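Local coordinates for cell shape-determining protein MreC (Streptococcus pneumoniae, PDB 2QF4) that helps to form and maintain cell shape, probably as part of the elongasome that synthesises peripheral peptidoglycan, at residues V75-G80 against A111-T116; G131-T136 against R145-K150; T82-I87 against Q102-S107; N38-A43 against F123-I128; L63-E68 against I89-E94. All coordinates share one frame; numbering follows the deposited sequence.

Contact 1. Residues V75-G80 against A111-T116; sequences VKIQHG and AGDKVT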
# COMPACT_ATOMS: atom_id res chain seq x y z
N VAL A 75 -0.06 7.34 1.16
CA VAL A 75 1.13 7.33 0.34
C VAL A 75 1.65 8.75 0.22
O VAL A 75 0.95 9.72 0.47
CB VAL A 75 0.88 6.71 -1.07
CG1 VAL A 75 0.55 5.23 -0.92
CG2 VAL A 75 -0.21 7.45 -1.86
N LYS A 76 2.90 8.82 -0.20
CA LYS A 76 3.52 10.09 -0.49
C LYS A 76 4.38 9.96 -1.74
O LYS A 76 4.91 8.92 -2.09
CB LYS A 76 4.31 10.63 0.70
CG LYS A 76 5.45 9.80 1.11
CD LYS A 76 6.11 10.31 2.40
CE LYS A 76 7.23 9.40 2.82
NZ LYS A 76 7.90 9.90 4.06
N ILE A 77 4.45 11.08 -2.45
CA ILE A 77 5.13 11.22 -3.74
C ILE A 77 6.22 12.27 -3.56
O ILE A 77 5.94 13.37 -3.08
CB ILE A 77 4.15 11.68 -4.82
CG1 ILE A 77 2.95 10.72 -4.95
CG2 ILE A 77 4.85 11.84 -6.15
CD1 ILE A 77 1.78 11.26 -5.78
N GLN A 78 7.44 11.94 -3.96
CA GLN A 78 8.54 12.89 -3.87
C GLN A 78 8.78 13.54 -5.21
O GLN A 78 9.05 12.86 -6.19
CB GLN A 78 9.81 12.16 -3.40
CG GLN A 78 10.90 13.10 -2.89
CD GLN A 78 10.48 13.94 -1.70
OE1 GLN A 78 9.60 13.55 -0.90
NE2 GLN A 78 11.11 15.11 -1.54
N HIS A 79 8.64 14.86 -5.26
CA HIS A 79 8.89 15.63 -6.47
C HIS A 79 9.97 16.65 -6.14
O HIS A 79 9.69 17.69 -5.53
CB HIS A 79 7.63 16.34 -6.93
CG HIS A 79 7.81 17.09 -8.20
ND1 HIS A 79 7.82 16.46 -9.42
CD2 HIS A 79 8.04 18.40 -8.45
CE1 HIS A 79 8.00 17.36 -10.37
NE2 HIS A 79 8.14 18.54 -9.80
N GLY A 80 11.19 16.32 -6.54
CA GLY A 80 12.36 17.08 -6.13
C GLY A 80 12.41 17.18 -4.62
O GLY A 80 12.44 16.17 -3.92
N ALA A 111 6.29 11.95 -14.28
CA ALA A 111 6.62 10.55 -14.49
C ALA A 111 7.98 10.24 -13.86
O ALA A 111 8.95 11.01 -14.02
CB ALA A 111 6.62 10.28 -16.00
N GLY A 112 8.08 9.12 -13.17
CA GLY A 112 9.29 8.71 -12.48
C GLY A 112 9.36 9.12 -11.03
O GLY A 112 10.18 8.55 -10.30
N ASP A 113 8.54 10.06 -10.58
CA ASP A 113 8.60 10.47 -9.18
C ASP A 113 8.31 9.24 -8.30
O ASP A 113 7.41 8.43 -8.57
CB ASP A 113 7.61 11.58 -8.88
CG ASP A 113 8.02 12.95 -9.43
OD1 ASP A 113 9.17 13.13 -9.85
OD2 ASP A 113 7.15 13.85 -9.38
N LYS A 114 9.06 9.11 -7.22
CA LYS A 114 8.95 7.94 -6.38
C LYS A 114 7.81 8.04 -5.39
O LYS A 114 7.58 9.08 -4.77
CB LYS A 114 10.26 7.71 -5.61
CG LYS A 114 11.46 7.41 -6.52
CD LYS A 114 11.32 6.08 -7.23
CE LYS A 114 12.67 5.56 -7.78
NZ LYS A 114 13.36 6.53 -8.68
N VAL A 115 7.11 6.92 -5.22
CA VAL A 115 5.97 6.80 -4.35
C VAL A 115 6.27 5.80 -3.27
O VAL A 115 6.74 4.69 -3.57
CB VAL A 115 4.69 6.37 -5.13
CG1 VAL A 115 3.46 6.40 -4.24
CG2 VAL A 115 4.52 7.23 -6.35
N THR A 116 6.06 6.20 -2.02
CA THR A 116 6.30 5.36 -0.85
C THR A 116 5.09 5.50 0.08
O THR A 116 4.23 6.35 -0.11
CB THR A 116 7.61 5.78 -0.12
OG1 THR A 116 7.51 7.16 0.23
CG2 THR A 116 8.79 5.53 -1.00
O HOH W 1 11.18 11.05 -6.73
O HOH W 2 11.01 14.74 -9.06
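The imidazole of H79 takes the carboxylate of D113 at its edge: ND1 donates to D113 OD2 at 2.7 Å, and that oxygen lies in the ring plane. The two planes are turned 71° apart, and ND1 comes in on the syn side of OD2, 17° out of the carboxylate plane. S110 N is a second donor to OD2, while OD1 receives a bond from a water that also accepts from G80 N. The acid is thus held through both oxygens beside the end of strand 74-79. From here the antiparallel pairing of 74-79 with 114-118, which closes the second beta-barrel, runs back to K76 and T116, a hydrogen-bonded pair (K76 N to T116 O 2.8 Å, T116 N to K76 O 3.0 Å). I77 and V115 form the non-hydrogen-bonded pair and run alongside each other from the same face, I77 CG1 being 4.1 Å from V115 CG2; V133 touches both. With K76 and T116 the side chains point to the other face. K76 CG is placed between the backbone N and carbonyl carbon (chi1 63°), and in the conformer given the extended chain brings CE 3.4 Å from T116 OG1 before NZ goes on to a salt bridge with D127.

Contact 2. Residues G131-T136 against R145-K150; sequences GEVVAT and REVTVK
A classic beta bulge marks the hairpin of strands 126-137 and 146-151, where V134 and A135 both face T148. T148 O accepts from V134 N at 2.8 Å and more weakly from A135 N at 3.5 Å. A135 O in turn receives T148 N at 2.9 Å. V134, the extra residue, has backbone angles unlike its neighbours (phi -89°, psi -61°), and its CG2 rests against K150 CB at 4.0 Å. Before the bulge the register is that of an ordinary antiparallel pair, E132 with K150, bonded both ways; G131, with no side chain, lets K150 O come within 3.1 Å of its CA. In the second barrel of the domain this hairpin has 114-118 on one flank and 97-101 on the other. V133 and V147 turn to the interior face and cross at about a right angle, V133 CG2 meeting V147 CG1 at 3.9 Å, with I77 touching both. Past the bulge T136 and V147 pair without hydrogen bonds. T136 CB comes to 4.2 Å from R145 CD, and a water in the guanidinium plane, at its edge, links R145 NH1 to T136 OG1; T136 OG1 is also bonded to S139 OG, and R145 NH2 to the carbonyls of S105 and S107.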
# COMPACT_ATOMS: atom_id res chain seq x y z
N GLY A 131 6.01 2.45 -5.75
CA GLY A 131 6.22 2.45 -7.19
C GLY A 131 6.66 3.80 -7.67
O GLY A 131 7.19 4.59 -6.89
N GLU A 132 6.43 4.04 -8.96
CA GLU A 132 6.81 5.31 -9.56
C GLU A 132 5.64 5.86 -10.33
O GLU A 132 4.83 5.11 -10.90
CB GLU A 132 8.01 5.17 -10.46
CG GLU A 132 7.83 4.36 -11.67
CD GLU A 132 9.08 4.30 -12.54
OE1 GLU A 132 10.02 5.10 -12.33
OE2 GLU A 132 9.10 3.42 -13.44
N VAL A 133 5.53 7.19 -10.34
CA VAL A 133 4.47 7.85 -11.05
C VAL A 133 4.53 7.57 -12.53
O VAL A 133 5.60 7.64 -13.15
CB VAL A 133 4.53 9.39 -10.80
CG1 VAL A 133 3.56 10.11 -11.71
CG2 VAL A 133 4.25 9.68 -9.32
N VAL A 134 3.39 7.26 -13.11
CA VAL A 134 3.18 7.26 -14.56
C VAL A 134 2.72 8.64 -15.02
O VAL A 134 3.40 9.28 -15.82
CB VAL A 134 2.19 6.14 -14.97
CG1 VAL A 134 1.81 6.24 -16.45
CG2 VAL A 134 2.78 4.79 -14.66
N ALA A 135 1.58 9.10 -14.51
CA ALA A 135 1.00 10.38 -14.94
C ALA A 135 -0.02 10.86 -13.95
O ALA A 135 -0.34 10.16 -13.00
CB ALA A 135 0.38 10.24 -16.35
N THR A 136 -0.51 12.06 -14.19
CA THR A 136 -1.66 12.57 -13.49
C THR A 136 -2.82 12.76 -14.45
O THR A 136 -2.63 12.95 -15.65
CB THR A 136 -1.38 13.89 -12.77
OG1 THR A 136 -1.16 14.92 -13.72
CG2 THR A 136 -0.18 13.80 -11.84
N ARG A 145 -7.54 16.02 -8.69
CA ARG A 145 -6.40 15.47 -9.41
C ARG A 145 -6.08 14.07 -8.88
O ARG A 145 -6.06 13.81 -7.66
CB ARG A 145 -5.15 16.35 -9.30
CG ARG A 145 -3.94 15.85 -10.06
CD ARG A 145 -2.84 16.88 -10.23
NE ARG A 145 -2.27 17.31 -8.96
CZ ARG A 145 -1.00 17.66 -8.78
NH1 ARG A 145 -0.11 17.62 -9.76
NH2 ARG A 145 -0.61 18.05 -7.58
N GLU A 146 -5.75 13.17 -9.80
CA GLU A 146 -5.44 11.78 -9.50
C GLU A 146 -4.08 11.45 -10.10
O GLU A 146 -3.68 12.03 -11.09
CB GLU A 146 -6.50 10.89 -10.17
CG GLU A 146 -6.37 9.38 -10.06
CD GLU A 146 -7.28 8.69 -11.08
OE1 GLU A 146 -8.46 9.14 -11.20
OE2 GLU A 146 -6.81 7.79 -11.83
N VAL A 147 -3.39 10.53 -9.47
CA VAL A 147 -2.10 10.07 -9.93
C VAL A 147 -2.19 8.59 -10.23
O VAL A 147 -2.76 7.83 -9.44
CB VAL A 147 -0.98 10.30 -8.89
CG1 VAL A 147 0.40 10.01 -9.47
CG2 VAL A 147 -1.03 11.72 -8.36
N THR A 148 -1.61 8.15 -11.34
CA THR A 148 -1.43 6.74 -11.65
C THR A 148 0.02 6.34 -11.44
O THR A 148 0.94 7.12 -11.75
CB THR A 148 -1.97 6.36 -13.04
OG1 THR A 148 -1.33 7.13 -14.06
CG2 THR A 148 -3.50 6.54 -13.12
N VAL A 149 0.20 5.15 -10.88
CA VAL A 149 1.48 4.67 -10.41
C VAL A 149 1.74 3.24 -10.89
O VAL A 149 0.87 2.37 -10.80
CB VAL A 149 1.52 4.75 -8.88
CG1 VAL A 149 2.76 4.06 -8.25
CG2 VAL A 149 1.43 6.20 -8.39
N LYS A 150 2.96 3.01 -11.34
CA LYS A 150 3.40 1.66 -11.70
C LYS A 150 4.00 1.02 -10.45
O LYS A 150 4.99 1.51 -9.92
CB LYS A 150 4.44 1.72 -12.81
CG LYS A 150 4.94 0.36 -13.23
CD LYS A 150 5.98 0.40 -14.31
CE LYS A 150 6.15 -0.97 -14.97
NZ LYS A 150 7.00 -0.90 -16.17
O HOH W 3 -0.35 17.28 -12.61

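Contact 3. Residues T82-I87 against Q102-S107; sequences TTIYGI and QLNSNS
N104 and Y85 extend next to one another in the same sense, with the amide and ring planes 77° apart. They sit where the loop following strand 97-101 folds back along strand 82-92 of the second barrel, running roughly antiparallel to it without being a regular strand. The amide of N104 takes the place a neighbouring strand's carbonyl would fill: Y85 N donates to N104 OD1 at 2.9 Å, standing above the plane of that carbonyl, 60° out of it. N104 CG lies between its own backbone N and carbonyl carbon (chi1 81°), which sets CG near the strand, and the backbone replies with N104 N to Y85 O, also 2.9 Å. On the other branch of the amide, ND2 donates to a water that donates to T83 O, so the N104 side chain is tied to the strand by one branch directly and by the other through the water.

I84 is on the opposite side of the strand from Y85. S105 CB, at 3.8 Å, and S107 CB, at 3.9 Å, both lie on one side of I84 CG1, while CG2 reaches L103 CB. I109 touches I84 as well. An ST turn, S105 OG accepting from S107 N at 2.9 Å, joins the two serines that meet this isoleucine. At the far end I87 and Q102 cross obliquely. The Q102 chain is extended beyond CG and carries its amide over to the tip of the isoleucine, where I87 CD1 meets Q102 OE1 at 3.4 Å.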
# COMPACT_ATOMS: atom_id res chain seq x y z
N THR A 82 9.98 18.56 -2.74
CA THR A 82 8.66 18.60 -2.11
C THR A 82 8.02 17.23 -2.04
O THR A 82 8.28 16.36 -2.84
CB THR A 82 7.67 19.51 -2.84
OG1 THR A 82 8.36 20.55 -3.54
CG2 THR A 82 6.63 20.10 -1.81
N THR A 83 7.19 17.06 -1.04
CA THR A 83 6.45 15.82 -0.80
C THR A 83 4.97 16.09 -0.90
O THR A 83 4.47 17.06 -0.31
CB THR A 83 6.79 15.29 0.59
OG1 THR A 83 8.22 15.26 0.74
CG2 THR A 83 6.25 13.90 0.78
N ILE A 84 4.26 15.24 -1.63
CA ILE A 84 2.81 15.29 -1.78
C ILE A 84 2.22 14.04 -1.18
O ILE A 84 2.62 12.94 -1.53
CB ILE A 84 2.41 15.38 -3.29
CG1 ILE A 84 3.10 16.55 -4.04
CG2 ILE A 84 0.87 15.46 -3.40
CD1 ILE A 84 4.35 16.20 -4.77
N TYR A 85 1.27 14.21 -0.26
CA TYR A 85 0.58 13.08 0.36
C TYR A 85 -0.74 12.83 -0.33
O TYR A 85 -1.41 13.76 -0.77
CB TYR A 85 0.36 13.38 1.85
CG TYR A 85 1.62 13.24 2.69
CD1 TYR A 85 2.58 14.24 2.70
CD2 TYR A 85 1.85 12.11 3.44
CE1 TYR A 85 3.75 14.11 3.44
CE2 TYR A 85 3.02 11.97 4.20
CZ TYR A 85 3.97 12.97 4.17
OH TYR A 85 5.12 12.84 4.92
N GLY A 86 -1.15 11.57 -0.34
CA GLY A 86 -2.46 11.16 -0.83
C GLY A 86 -2.83 9.80 -0.30
O GLY A 86 -2.21 9.31 0.64
N ILE A 87 -3.85 9.20 -0.88
CA ILE A 87 -4.28 7.85 -0.47
C ILE A 87 -4.49 7.00 -1.73
O ILE A 87 -4.87 7.47 -2.77
CB ILE A 87 -5.52 7.76 0.45
CG1 ILE A 87 -6.73 8.39 -0.27
CG2 ILE A 87 -5.27 8.46 1.75
CD1 ILE A 87 -8.12 7.92 0.30
N GLN A 102 -6.83 12.37 -3.36
CA GLN A 102 -6.85 13.17 -2.12
C GLN A 102 -5.49 13.79 -1.88
O GLN A 102 -4.94 13.72 -0.78
CB GLN A 102 -7.32 12.36 -0.94
CG GLN A 102 -8.75 11.85 -1.11
CD GLN A 102 -9.38 11.31 0.17
OE1 GLN A 102 -8.71 11.11 1.16
NE2 GLN A 102 -10.67 11.14 0.14
N LEU A 103 -4.93 14.40 -2.92
CA LEU A 103 -3.59 14.96 -2.81
C LEU A 103 -3.57 16.24 -2.00
O LEU A 103 -4.43 17.08 -2.14
CB LEU A 103 -3.05 15.25 -4.20
CG LEU A 103 -3.07 14.08 -5.20
CD1 LEU A 103 -2.59 14.59 -6.58
CD2 LEU A 103 -2.18 12.95 -4.70
N ASN A 104 -2.55 16.42 -1.17
CA ASN A 104 -2.47 17.57 -0.28
C ASN A 104 -1.78 18.78 -0.88
O ASN A 104 -1.53 19.74 -0.18
CB ASN A 104 -1.85 17.22 1.09
CG ASN A 104 -0.37 17.17 1.07
OD1 ASN A 104 0.24 16.89 0.03
ND2 ASN A 104 0.25 17.42 2.24
N SER A 105 -1.46 18.74 -2.16
CA SER A 105 -0.64 19.77 -2.81
C SER A 105 -1.01 19.88 -4.27
O SER A 105 -1.42 18.89 -4.89
CB SER A 105 0.84 19.34 -2.70
OG SER A 105 1.72 20.12 -3.40
N ASN A 106 -0.81 21.08 -4.83
CA ASN A 106 -0.91 21.26 -6.27
C ASN A 106 0.45 21.31 -6.94
O ASN A 106 0.56 21.73 -8.09
CB ASN A 106 -1.76 22.47 -6.64
CG ASN A 106 -3.04 22.46 -5.93
OD1 ASN A 106 -3.78 21.45 -5.98
ND2 ASN A 106 -3.30 23.53 -5.22
N SER A 107 1.50 20.85 -6.24
CA SER A 107 2.83 20.69 -6.84
C SER A 107 2.76 19.94 -8.15
O SER A 107 2.00 18.97 -8.29
CB SER A 107 3.78 19.87 -5.93
OG SER A 107 5.04 19.64 -6.61
O HOH W 4 3.23 17.72 2.13

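Contact 4. Residues N38-A43 against F123-I128; sequences NMLAIA and FNVADI. With EDO (1,2-ethanediol), chain E.
L40 is the centre of the tight part of this contact, its two methyl branches spread over three partners. CD2 packs on F123, 3.6 Å from CD1 of the ring, and CD1 reaches V125 CG1 at 3.7 Å and the tip of I128, CD1 to CD1, at 4.1 Å. L40 and V125 pass one another head to tail, whereas L40 comes at a slant to F123 and I128. The ring of F123 turns its edge to the backbone: M39 O lies near the ring plane, 3.4 Å from F123 CE1. I42 adds one further methyl contact, its CG2 against I128 CG2; V125 and I42 are described in the conformers given.

The other side is polar and wetter. N38 ND2 donates to N124 OD1 at 3.0 Å, in the plane of that carbonyl, though the two amides are turned 59° apart and the bond is bent (140° at the hydrogen). A water donates both to N124 OD1 and to N38 O, bridging the two residues a second time. N124 is at the centre of an inverse gamma turn, whose V125 N to F123 O bond is weak, and N38 OD1 is bonded to S36 OG. Beside D127, an ethanediol molecule, probably left from crystallisation, donates through O1 to D127 O at 3.2 Å.

The contact joins the two barrels of MreC's major extracytoplasmic domain, which has an alpha-lytic protease fold. L40 and I42 belong to strand 40-43, which lies between strands 46-54 and 160-166 in the first barrel, while F123 to I128 lead into strand 126-137 of the second, beside strand 114-118.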
# COMPACT_ATOMS: atom_id res chain seq x y z
N ASN A 38 -2.91 -2.65 12.02
CA ASN A 38 -2.26 -1.49 11.41
C ASN A 38 -1.26 -1.90 10.40
O ASN A 38 -0.57 -1.03 9.87
CB ASN A 38 -1.59 -0.49 12.46
CG ASN A 38 -0.24 -1.00 13.10
OD1 ASN A 38 0.03 -2.20 13.13
ND2 ASN A 38 0.60 -0.07 13.60
N MET A 39 -1.12 -3.22 10.11
CA MET A 39 -0.00 -3.66 9.34
C MET A 39 -0.23 -3.62 7.85
O MET A 39 -1.32 -3.90 7.33
CB MET A 39 0.45 -5.07 9.77
CG MET A 39 1.08 -5.10 11.15
SD MET A 39 1.53 -6.76 11.62
CE MET A 39 2.71 -6.37 12.96
N LEU A 40 0.85 -3.28 7.18
CA LEU A 40 0.99 -3.38 5.73
C LEU A 40 1.74 -4.65 5.41
O LEU A 40 2.30 -5.29 6.29
CB LEU A 40 1.65 -2.13 5.16
CG LEU A 40 0.77 -0.86 5.24
CD1 LEU A 40 1.55 0.35 4.73
CD2 LEU A 40 -0.50 -1.04 4.39
N ALA A 41 1.72 -5.05 4.15
CA ALA A 41 2.28 -6.30 3.69
C ALA A 41 3.23 -6.04 2.53
O ALA A 41 2.90 -5.30 1.58
CB ALA A 41 1.15 -7.24 3.24
N ILE A 42 4.43 -6.63 2.62
CA ILE A 42 5.51 -6.44 1.66
C ILE A 42 6.01 -7.77 1.08
O ILE A 42 5.99 -8.83 1.72
CB ILE A 42 6.67 -5.61 2.30
CG1 ILE A 42 7.57 -6.36 3.22
CG2 ILE A 42 6.11 -4.40 3.03
CD1 ILE A 42 8.88 -5.60 3.49
N ALA A 43 6.49 -7.68 -0.14
CA ALA A 43 7.18 -8.76 -0.82
C ALA A 43 8.15 -8.13 -1.75
O ALA A 43 7.87 -7.10 -2.34
CB ALA A 43 6.21 -9.63 -1.62
N PHE A 123 -2.84 2.79 8.49
CA PHE A 123 -1.69 1.96 8.07
C PHE A 123 -0.47 2.83 8.20
O PHE A 123 0.13 3.26 7.24
CB PHE A 123 -1.95 1.42 6.68
CG PHE A 123 -3.09 0.44 6.65
CD1 PHE A 123 -2.92 -0.85 7.11
CD2 PHE A 123 -4.34 0.80 6.21
CE1 PHE A 123 -3.95 -1.74 7.16
CE2 PHE A 123 -5.39 -0.10 6.24
CZ PHE A 123 -5.19 -1.37 6.72
N ASN A 124 -0.09 3.06 9.45
CA ASN A 124 0.78 4.16 9.85
C ASN A 124 2.25 3.83 9.84
O ASN A 124 2.97 4.12 10.75
CB ASN A 124 0.33 4.76 11.20
CG ASN A 124 0.44 3.82 12.38
OD1 ASN A 124 0.48 2.62 12.22
ND2 ASN A 124 0.53 4.38 13.58
N VAL A 125 2.73 3.23 8.74
CA VAL A 125 4.14 2.96 8.54
C VAL A 125 4.57 3.61 7.23
O VAL A 125 4.11 3.24 6.17
CB VAL A 125 4.51 1.44 8.54
CG1 VAL A 125 3.49 0.61 7.82
CG2 VAL A 125 5.91 1.19 8.04
N ALA A 126 5.48 4.55 7.35
CA ALA A 126 5.98 5.32 6.23
C ALA A 126 7.18 4.68 5.54
O ALA A 126 7.85 3.80 6.10
CB ALA A 126 6.34 6.74 6.73
N ASP A 127 7.44 5.11 4.31
CA ASP A 127 8.69 4.90 3.58
C ASP A 127 8.84 3.53 2.93
O ASP A 127 9.88 3.24 2.36
CB ASP A 127 9.92 5.24 4.47
CG ASP A 127 9.87 6.65 5.00
OD1 ASP A 127 9.47 7.57 4.31
OD2 ASP A 127 10.24 6.85 6.18
N ILE A 128 7.81 2.72 2.92
CA ILE A 128 7.85 1.47 2.20
C ILE A 128 7.69 1.79 0.70
O ILE A 128 6.77 2.52 0.32
CB ILE A 128 6.71 0.54 2.61
CG1 ILE A 128 6.80 0.19 4.10
CG2 ILE A 128 6.70 -0.73 1.75
CD1 ILE A 128 5.54 -0.49 4.65
C1 EDO E . 11.23 0.79 5.18
O1 EDO E . 10.98 0.62 3.79
C2 EDO E . 10.02 1.45 5.83
O2 EDO E . 9.56 0.62 6.90
O HOH W 5 1.59 0.55 10.95

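Contact 5. Residues L63-E68 against I89-E94; sequences LLTNTE and IGYDKE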
# COMPACT_ATOMS: atom_id res chain seq x y z
N LEU A 63 -4.87 -7.23 -1.52
CA LEU A 63 -3.82 -6.83 -2.42
C LEU A 63 -4.08 -5.43 -3.03
O LEU A 63 -5.21 -4.99 -3.18
CB LEU A 63 -3.61 -7.88 -3.53
CG LEU A 63 -3.13 -9.26 -3.02
CD1 LEU A 63 -3.03 -10.24 -4.19
CD2 LEU A 63 -1.77 -9.17 -2.34
N LEU A 64 -3.01 -4.81 -3.49
CA LEU A 64 -3.11 -3.49 -4.11
C LEU A 64 -3.71 -3.48 -5.50
O LEU A 64 -4.02 -2.42 -6.03
CB LEU A 64 -1.71 -2.85 -4.22
CG LEU A 64 -1.00 -2.49 -2.91
CD1 LEU A 64 0.30 -1.74 -3.28
CD2 LEU A 64 -1.87 -1.67 -1.96
N THR A 65 -3.87 -4.64 -6.11
CA THR A 65 -4.40 -4.74 -7.47
C THR A 65 -5.93 -4.84 -7.54
O THR A 65 -6.46 -5.00 -8.62
CB THR A 65 -3.74 -5.92 -8.16
OG1 THR A 65 -3.87 -7.08 -7.32
CG2 THR A 65 -2.25 -5.64 -8.42
N ASN A 66 -6.62 -4.66 -6.41
CA ASN A 66 -8.07 -4.59 -6.42
C ASN A 66 -8.59 -3.33 -7.08
O ASN A 66 -8.08 -2.24 -6.86
CB ASN A 66 -8.61 -4.75 -5.02
CG ASN A 66 -8.54 -6.16 -4.59
OD1 ASN A 66 -9.27 -7.01 -5.12
ND2 ASN A 66 -7.66 -6.46 -3.65
N THR A 67 -9.61 -3.49 -7.89
CA THR A 67 -10.20 -2.38 -8.64
C THR A 67 -10.55 -1.20 -7.74
O THR A 67 -10.15 -0.07 -8.02
CB THR A 67 -11.44 -2.86 -9.40
OG1 THR A 67 -11.06 -3.94 -10.25
CG2 THR A 67 -12.05 -1.70 -10.21
N GLU A 68 -11.29 -1.48 -6.67
CA GLU A 68 -11.64 -0.49 -5.69
C GLU A 68 -10.98 -0.86 -4.37
O GLU A 68 -10.93 -2.03 -4.01
CB GLU A 68 -13.16 -0.47 -5.47
CG GLU A 68 -13.94 0.02 -6.65
CD GLU A 68 -13.91 1.51 -6.81
OE1 GLU A 68 -13.32 2.26 -6.01
OE2 GLU A 68 -14.57 1.98 -7.75
N ILE A 89 -6.69 4.62 -3.84
CA ILE A 89 -8.15 4.45 -4.00
C ILE A 89 -8.52 3.24 -4.85
O ILE A 89 -9.68 2.86 -4.86
CB ILE A 89 -8.81 5.75 -4.53
CG1 ILE A 89 -8.27 6.14 -5.90
CG2 ILE A 89 -8.67 6.86 -3.50
CD1 ILE A 89 -9.13 7.18 -6.68
N GLY A 90 -7.57 2.63 -5.56
CA GLY A 90 -7.89 1.48 -6.40
C GLY A 90 -6.82 1.20 -7.40
O GLY A 90 -5.70 1.70 -7.26
N TYR A 91 -7.16 0.43 -8.41
CA TYR A 91 -6.21 -0.09 -9.37
C TYR A 91 -6.94 -0.26 -10.69
O TYR A 91 -8.07 -0.76 -10.71
CB TYR A 91 -5.61 -1.44 -8.93
CG TYR A 91 -4.53 -1.99 -9.79
CD1 TYR A 91 -4.81 -2.94 -10.75
CD2 TYR A 91 -3.22 -1.61 -9.63
CE1 TYR A 91 -3.81 -3.49 -11.54
CE2 TYR A 91 -2.21 -2.15 -10.44
CZ TYR A 91 -2.55 -3.07 -11.40
OH TYR A 91 -1.58 -3.66 -12.18
N ASP A 92 -6.31 0.19 -11.76
CA ASP A 92 -6.85 0.05 -13.10
C ASP A 92 -6.20 -1.14 -13.75
O ASP A 92 -5.03 -1.11 -14.14
CB ASP A 92 -6.54 1.30 -13.88
CG ASP A 92 -7.05 1.25 -15.34
OD1 ASP A 92 -7.15 2.34 -15.92
OD2 ASP A 92 -7.31 0.17 -15.88
N LYS A 93 -6.96 -2.24 -13.81
CA LYS A 93 -6.47 -3.50 -14.28
C LYS A 93 -6.14 -3.50 -15.77
O LYS A 93 -5.26 -4.23 -16.19
CB LYS A 93 -7.49 -4.61 -13.97
CG LYS A 93 -7.71 -4.76 -12.47
CD LYS A 93 -8.88 -5.69 -12.13
CE LYS A 93 -8.82 -6.09 -10.72
NZ LYS A 93 -7.60 -6.92 -10.47
N GLU A 94 -6.77 -2.64 -16.54
CA GLU A 94 -6.53 -2.61 -17.99
C GLU A 94 -5.31 -1.76 -18.36
O GLU A 94 -4.75 -1.93 -19.43
CB GLU A 94 -7.77 -2.07 -18.72
CG GLU A 94 -9.19 -2.76 -18.50
CD GLU A 94 -10.17 -2.33 -19.57
OE1 GLU A 94 -10.34 -1.11 -19.79
OE2 GLU A 94 -10.84 -3.22 -20.13
O HOH W 6 -12.09 3.38 -3.66
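T65 lies over one face of the Y91 ring. Its CA stands 3.9 Å from the ring centroid, 24° off the normal, in a CH-pi contact displaced toward the rim, and its methyl CG2 continues over the ring to 3.9 Å from Y91 CZ. The two side chains head off in a common direction. Y91 CG is anti to the backbone N (chi1 -175°), which starts the ring off toward the loop. The backbone of the same residue is held too: Y91 N donates to T67 O at 3.1 Å, rising 46° out of the carbonyl plane, while T67 CA makes a CA-H...O contact with Y91 O. K93 crosses T67 at about a right angle; its NZ lies 2.9 Å from T65 O, a bond whose position is less sure. In the plane of the Y91 ring, at its edge, is K93 CG.

One shell further out, a type I turn from L63 to N66 presents T65 to the ring. N66 folds back so that ND2 donates to L63 O at 2.9 Å, and its OD1 accepts from Q23 N. Past Y91, D92 OD2 accepts from E94 N, an Asx turn that leads the chain out of the strand. Before it, I89 and G90 both face K99 in a classic beta bulge.

L63 to E68 follow strand 59-63 of the first barrel on the way to strand 74-79 of the second, and on that way they pack against the end of strand 82-92. L151 of strand 146-151 touches L64, T65 and Y91, and I48 and L47 of strand 46-54 cover the leucines on the first-barrel side.

Overall arrangement
Contacts 1, 2 and 3 gather in the second barrel: contact 1 has its centre about 9 Å from that of contact 2 and about 10 Å from that of contact 3, and all three touch one another. Contacts 1 and 2 share backbone bonds between strands 114-118 and 126-137, contact 3 adjoins contact 1 through the hairpin 74-79/82-92, and R145 bonds contact 2 to contact 3. Contacts 4 and 5 instead join the two barrels, their centres about 17 Å apart with no touch between them. The K76-D127 salt bridge ties contact 1 to contact 4, which continues into the strand that contact 2 uses; contact 5 shares that of contact 3. The ethanediol beside contact 4 probably comes from the crystallisation liquor.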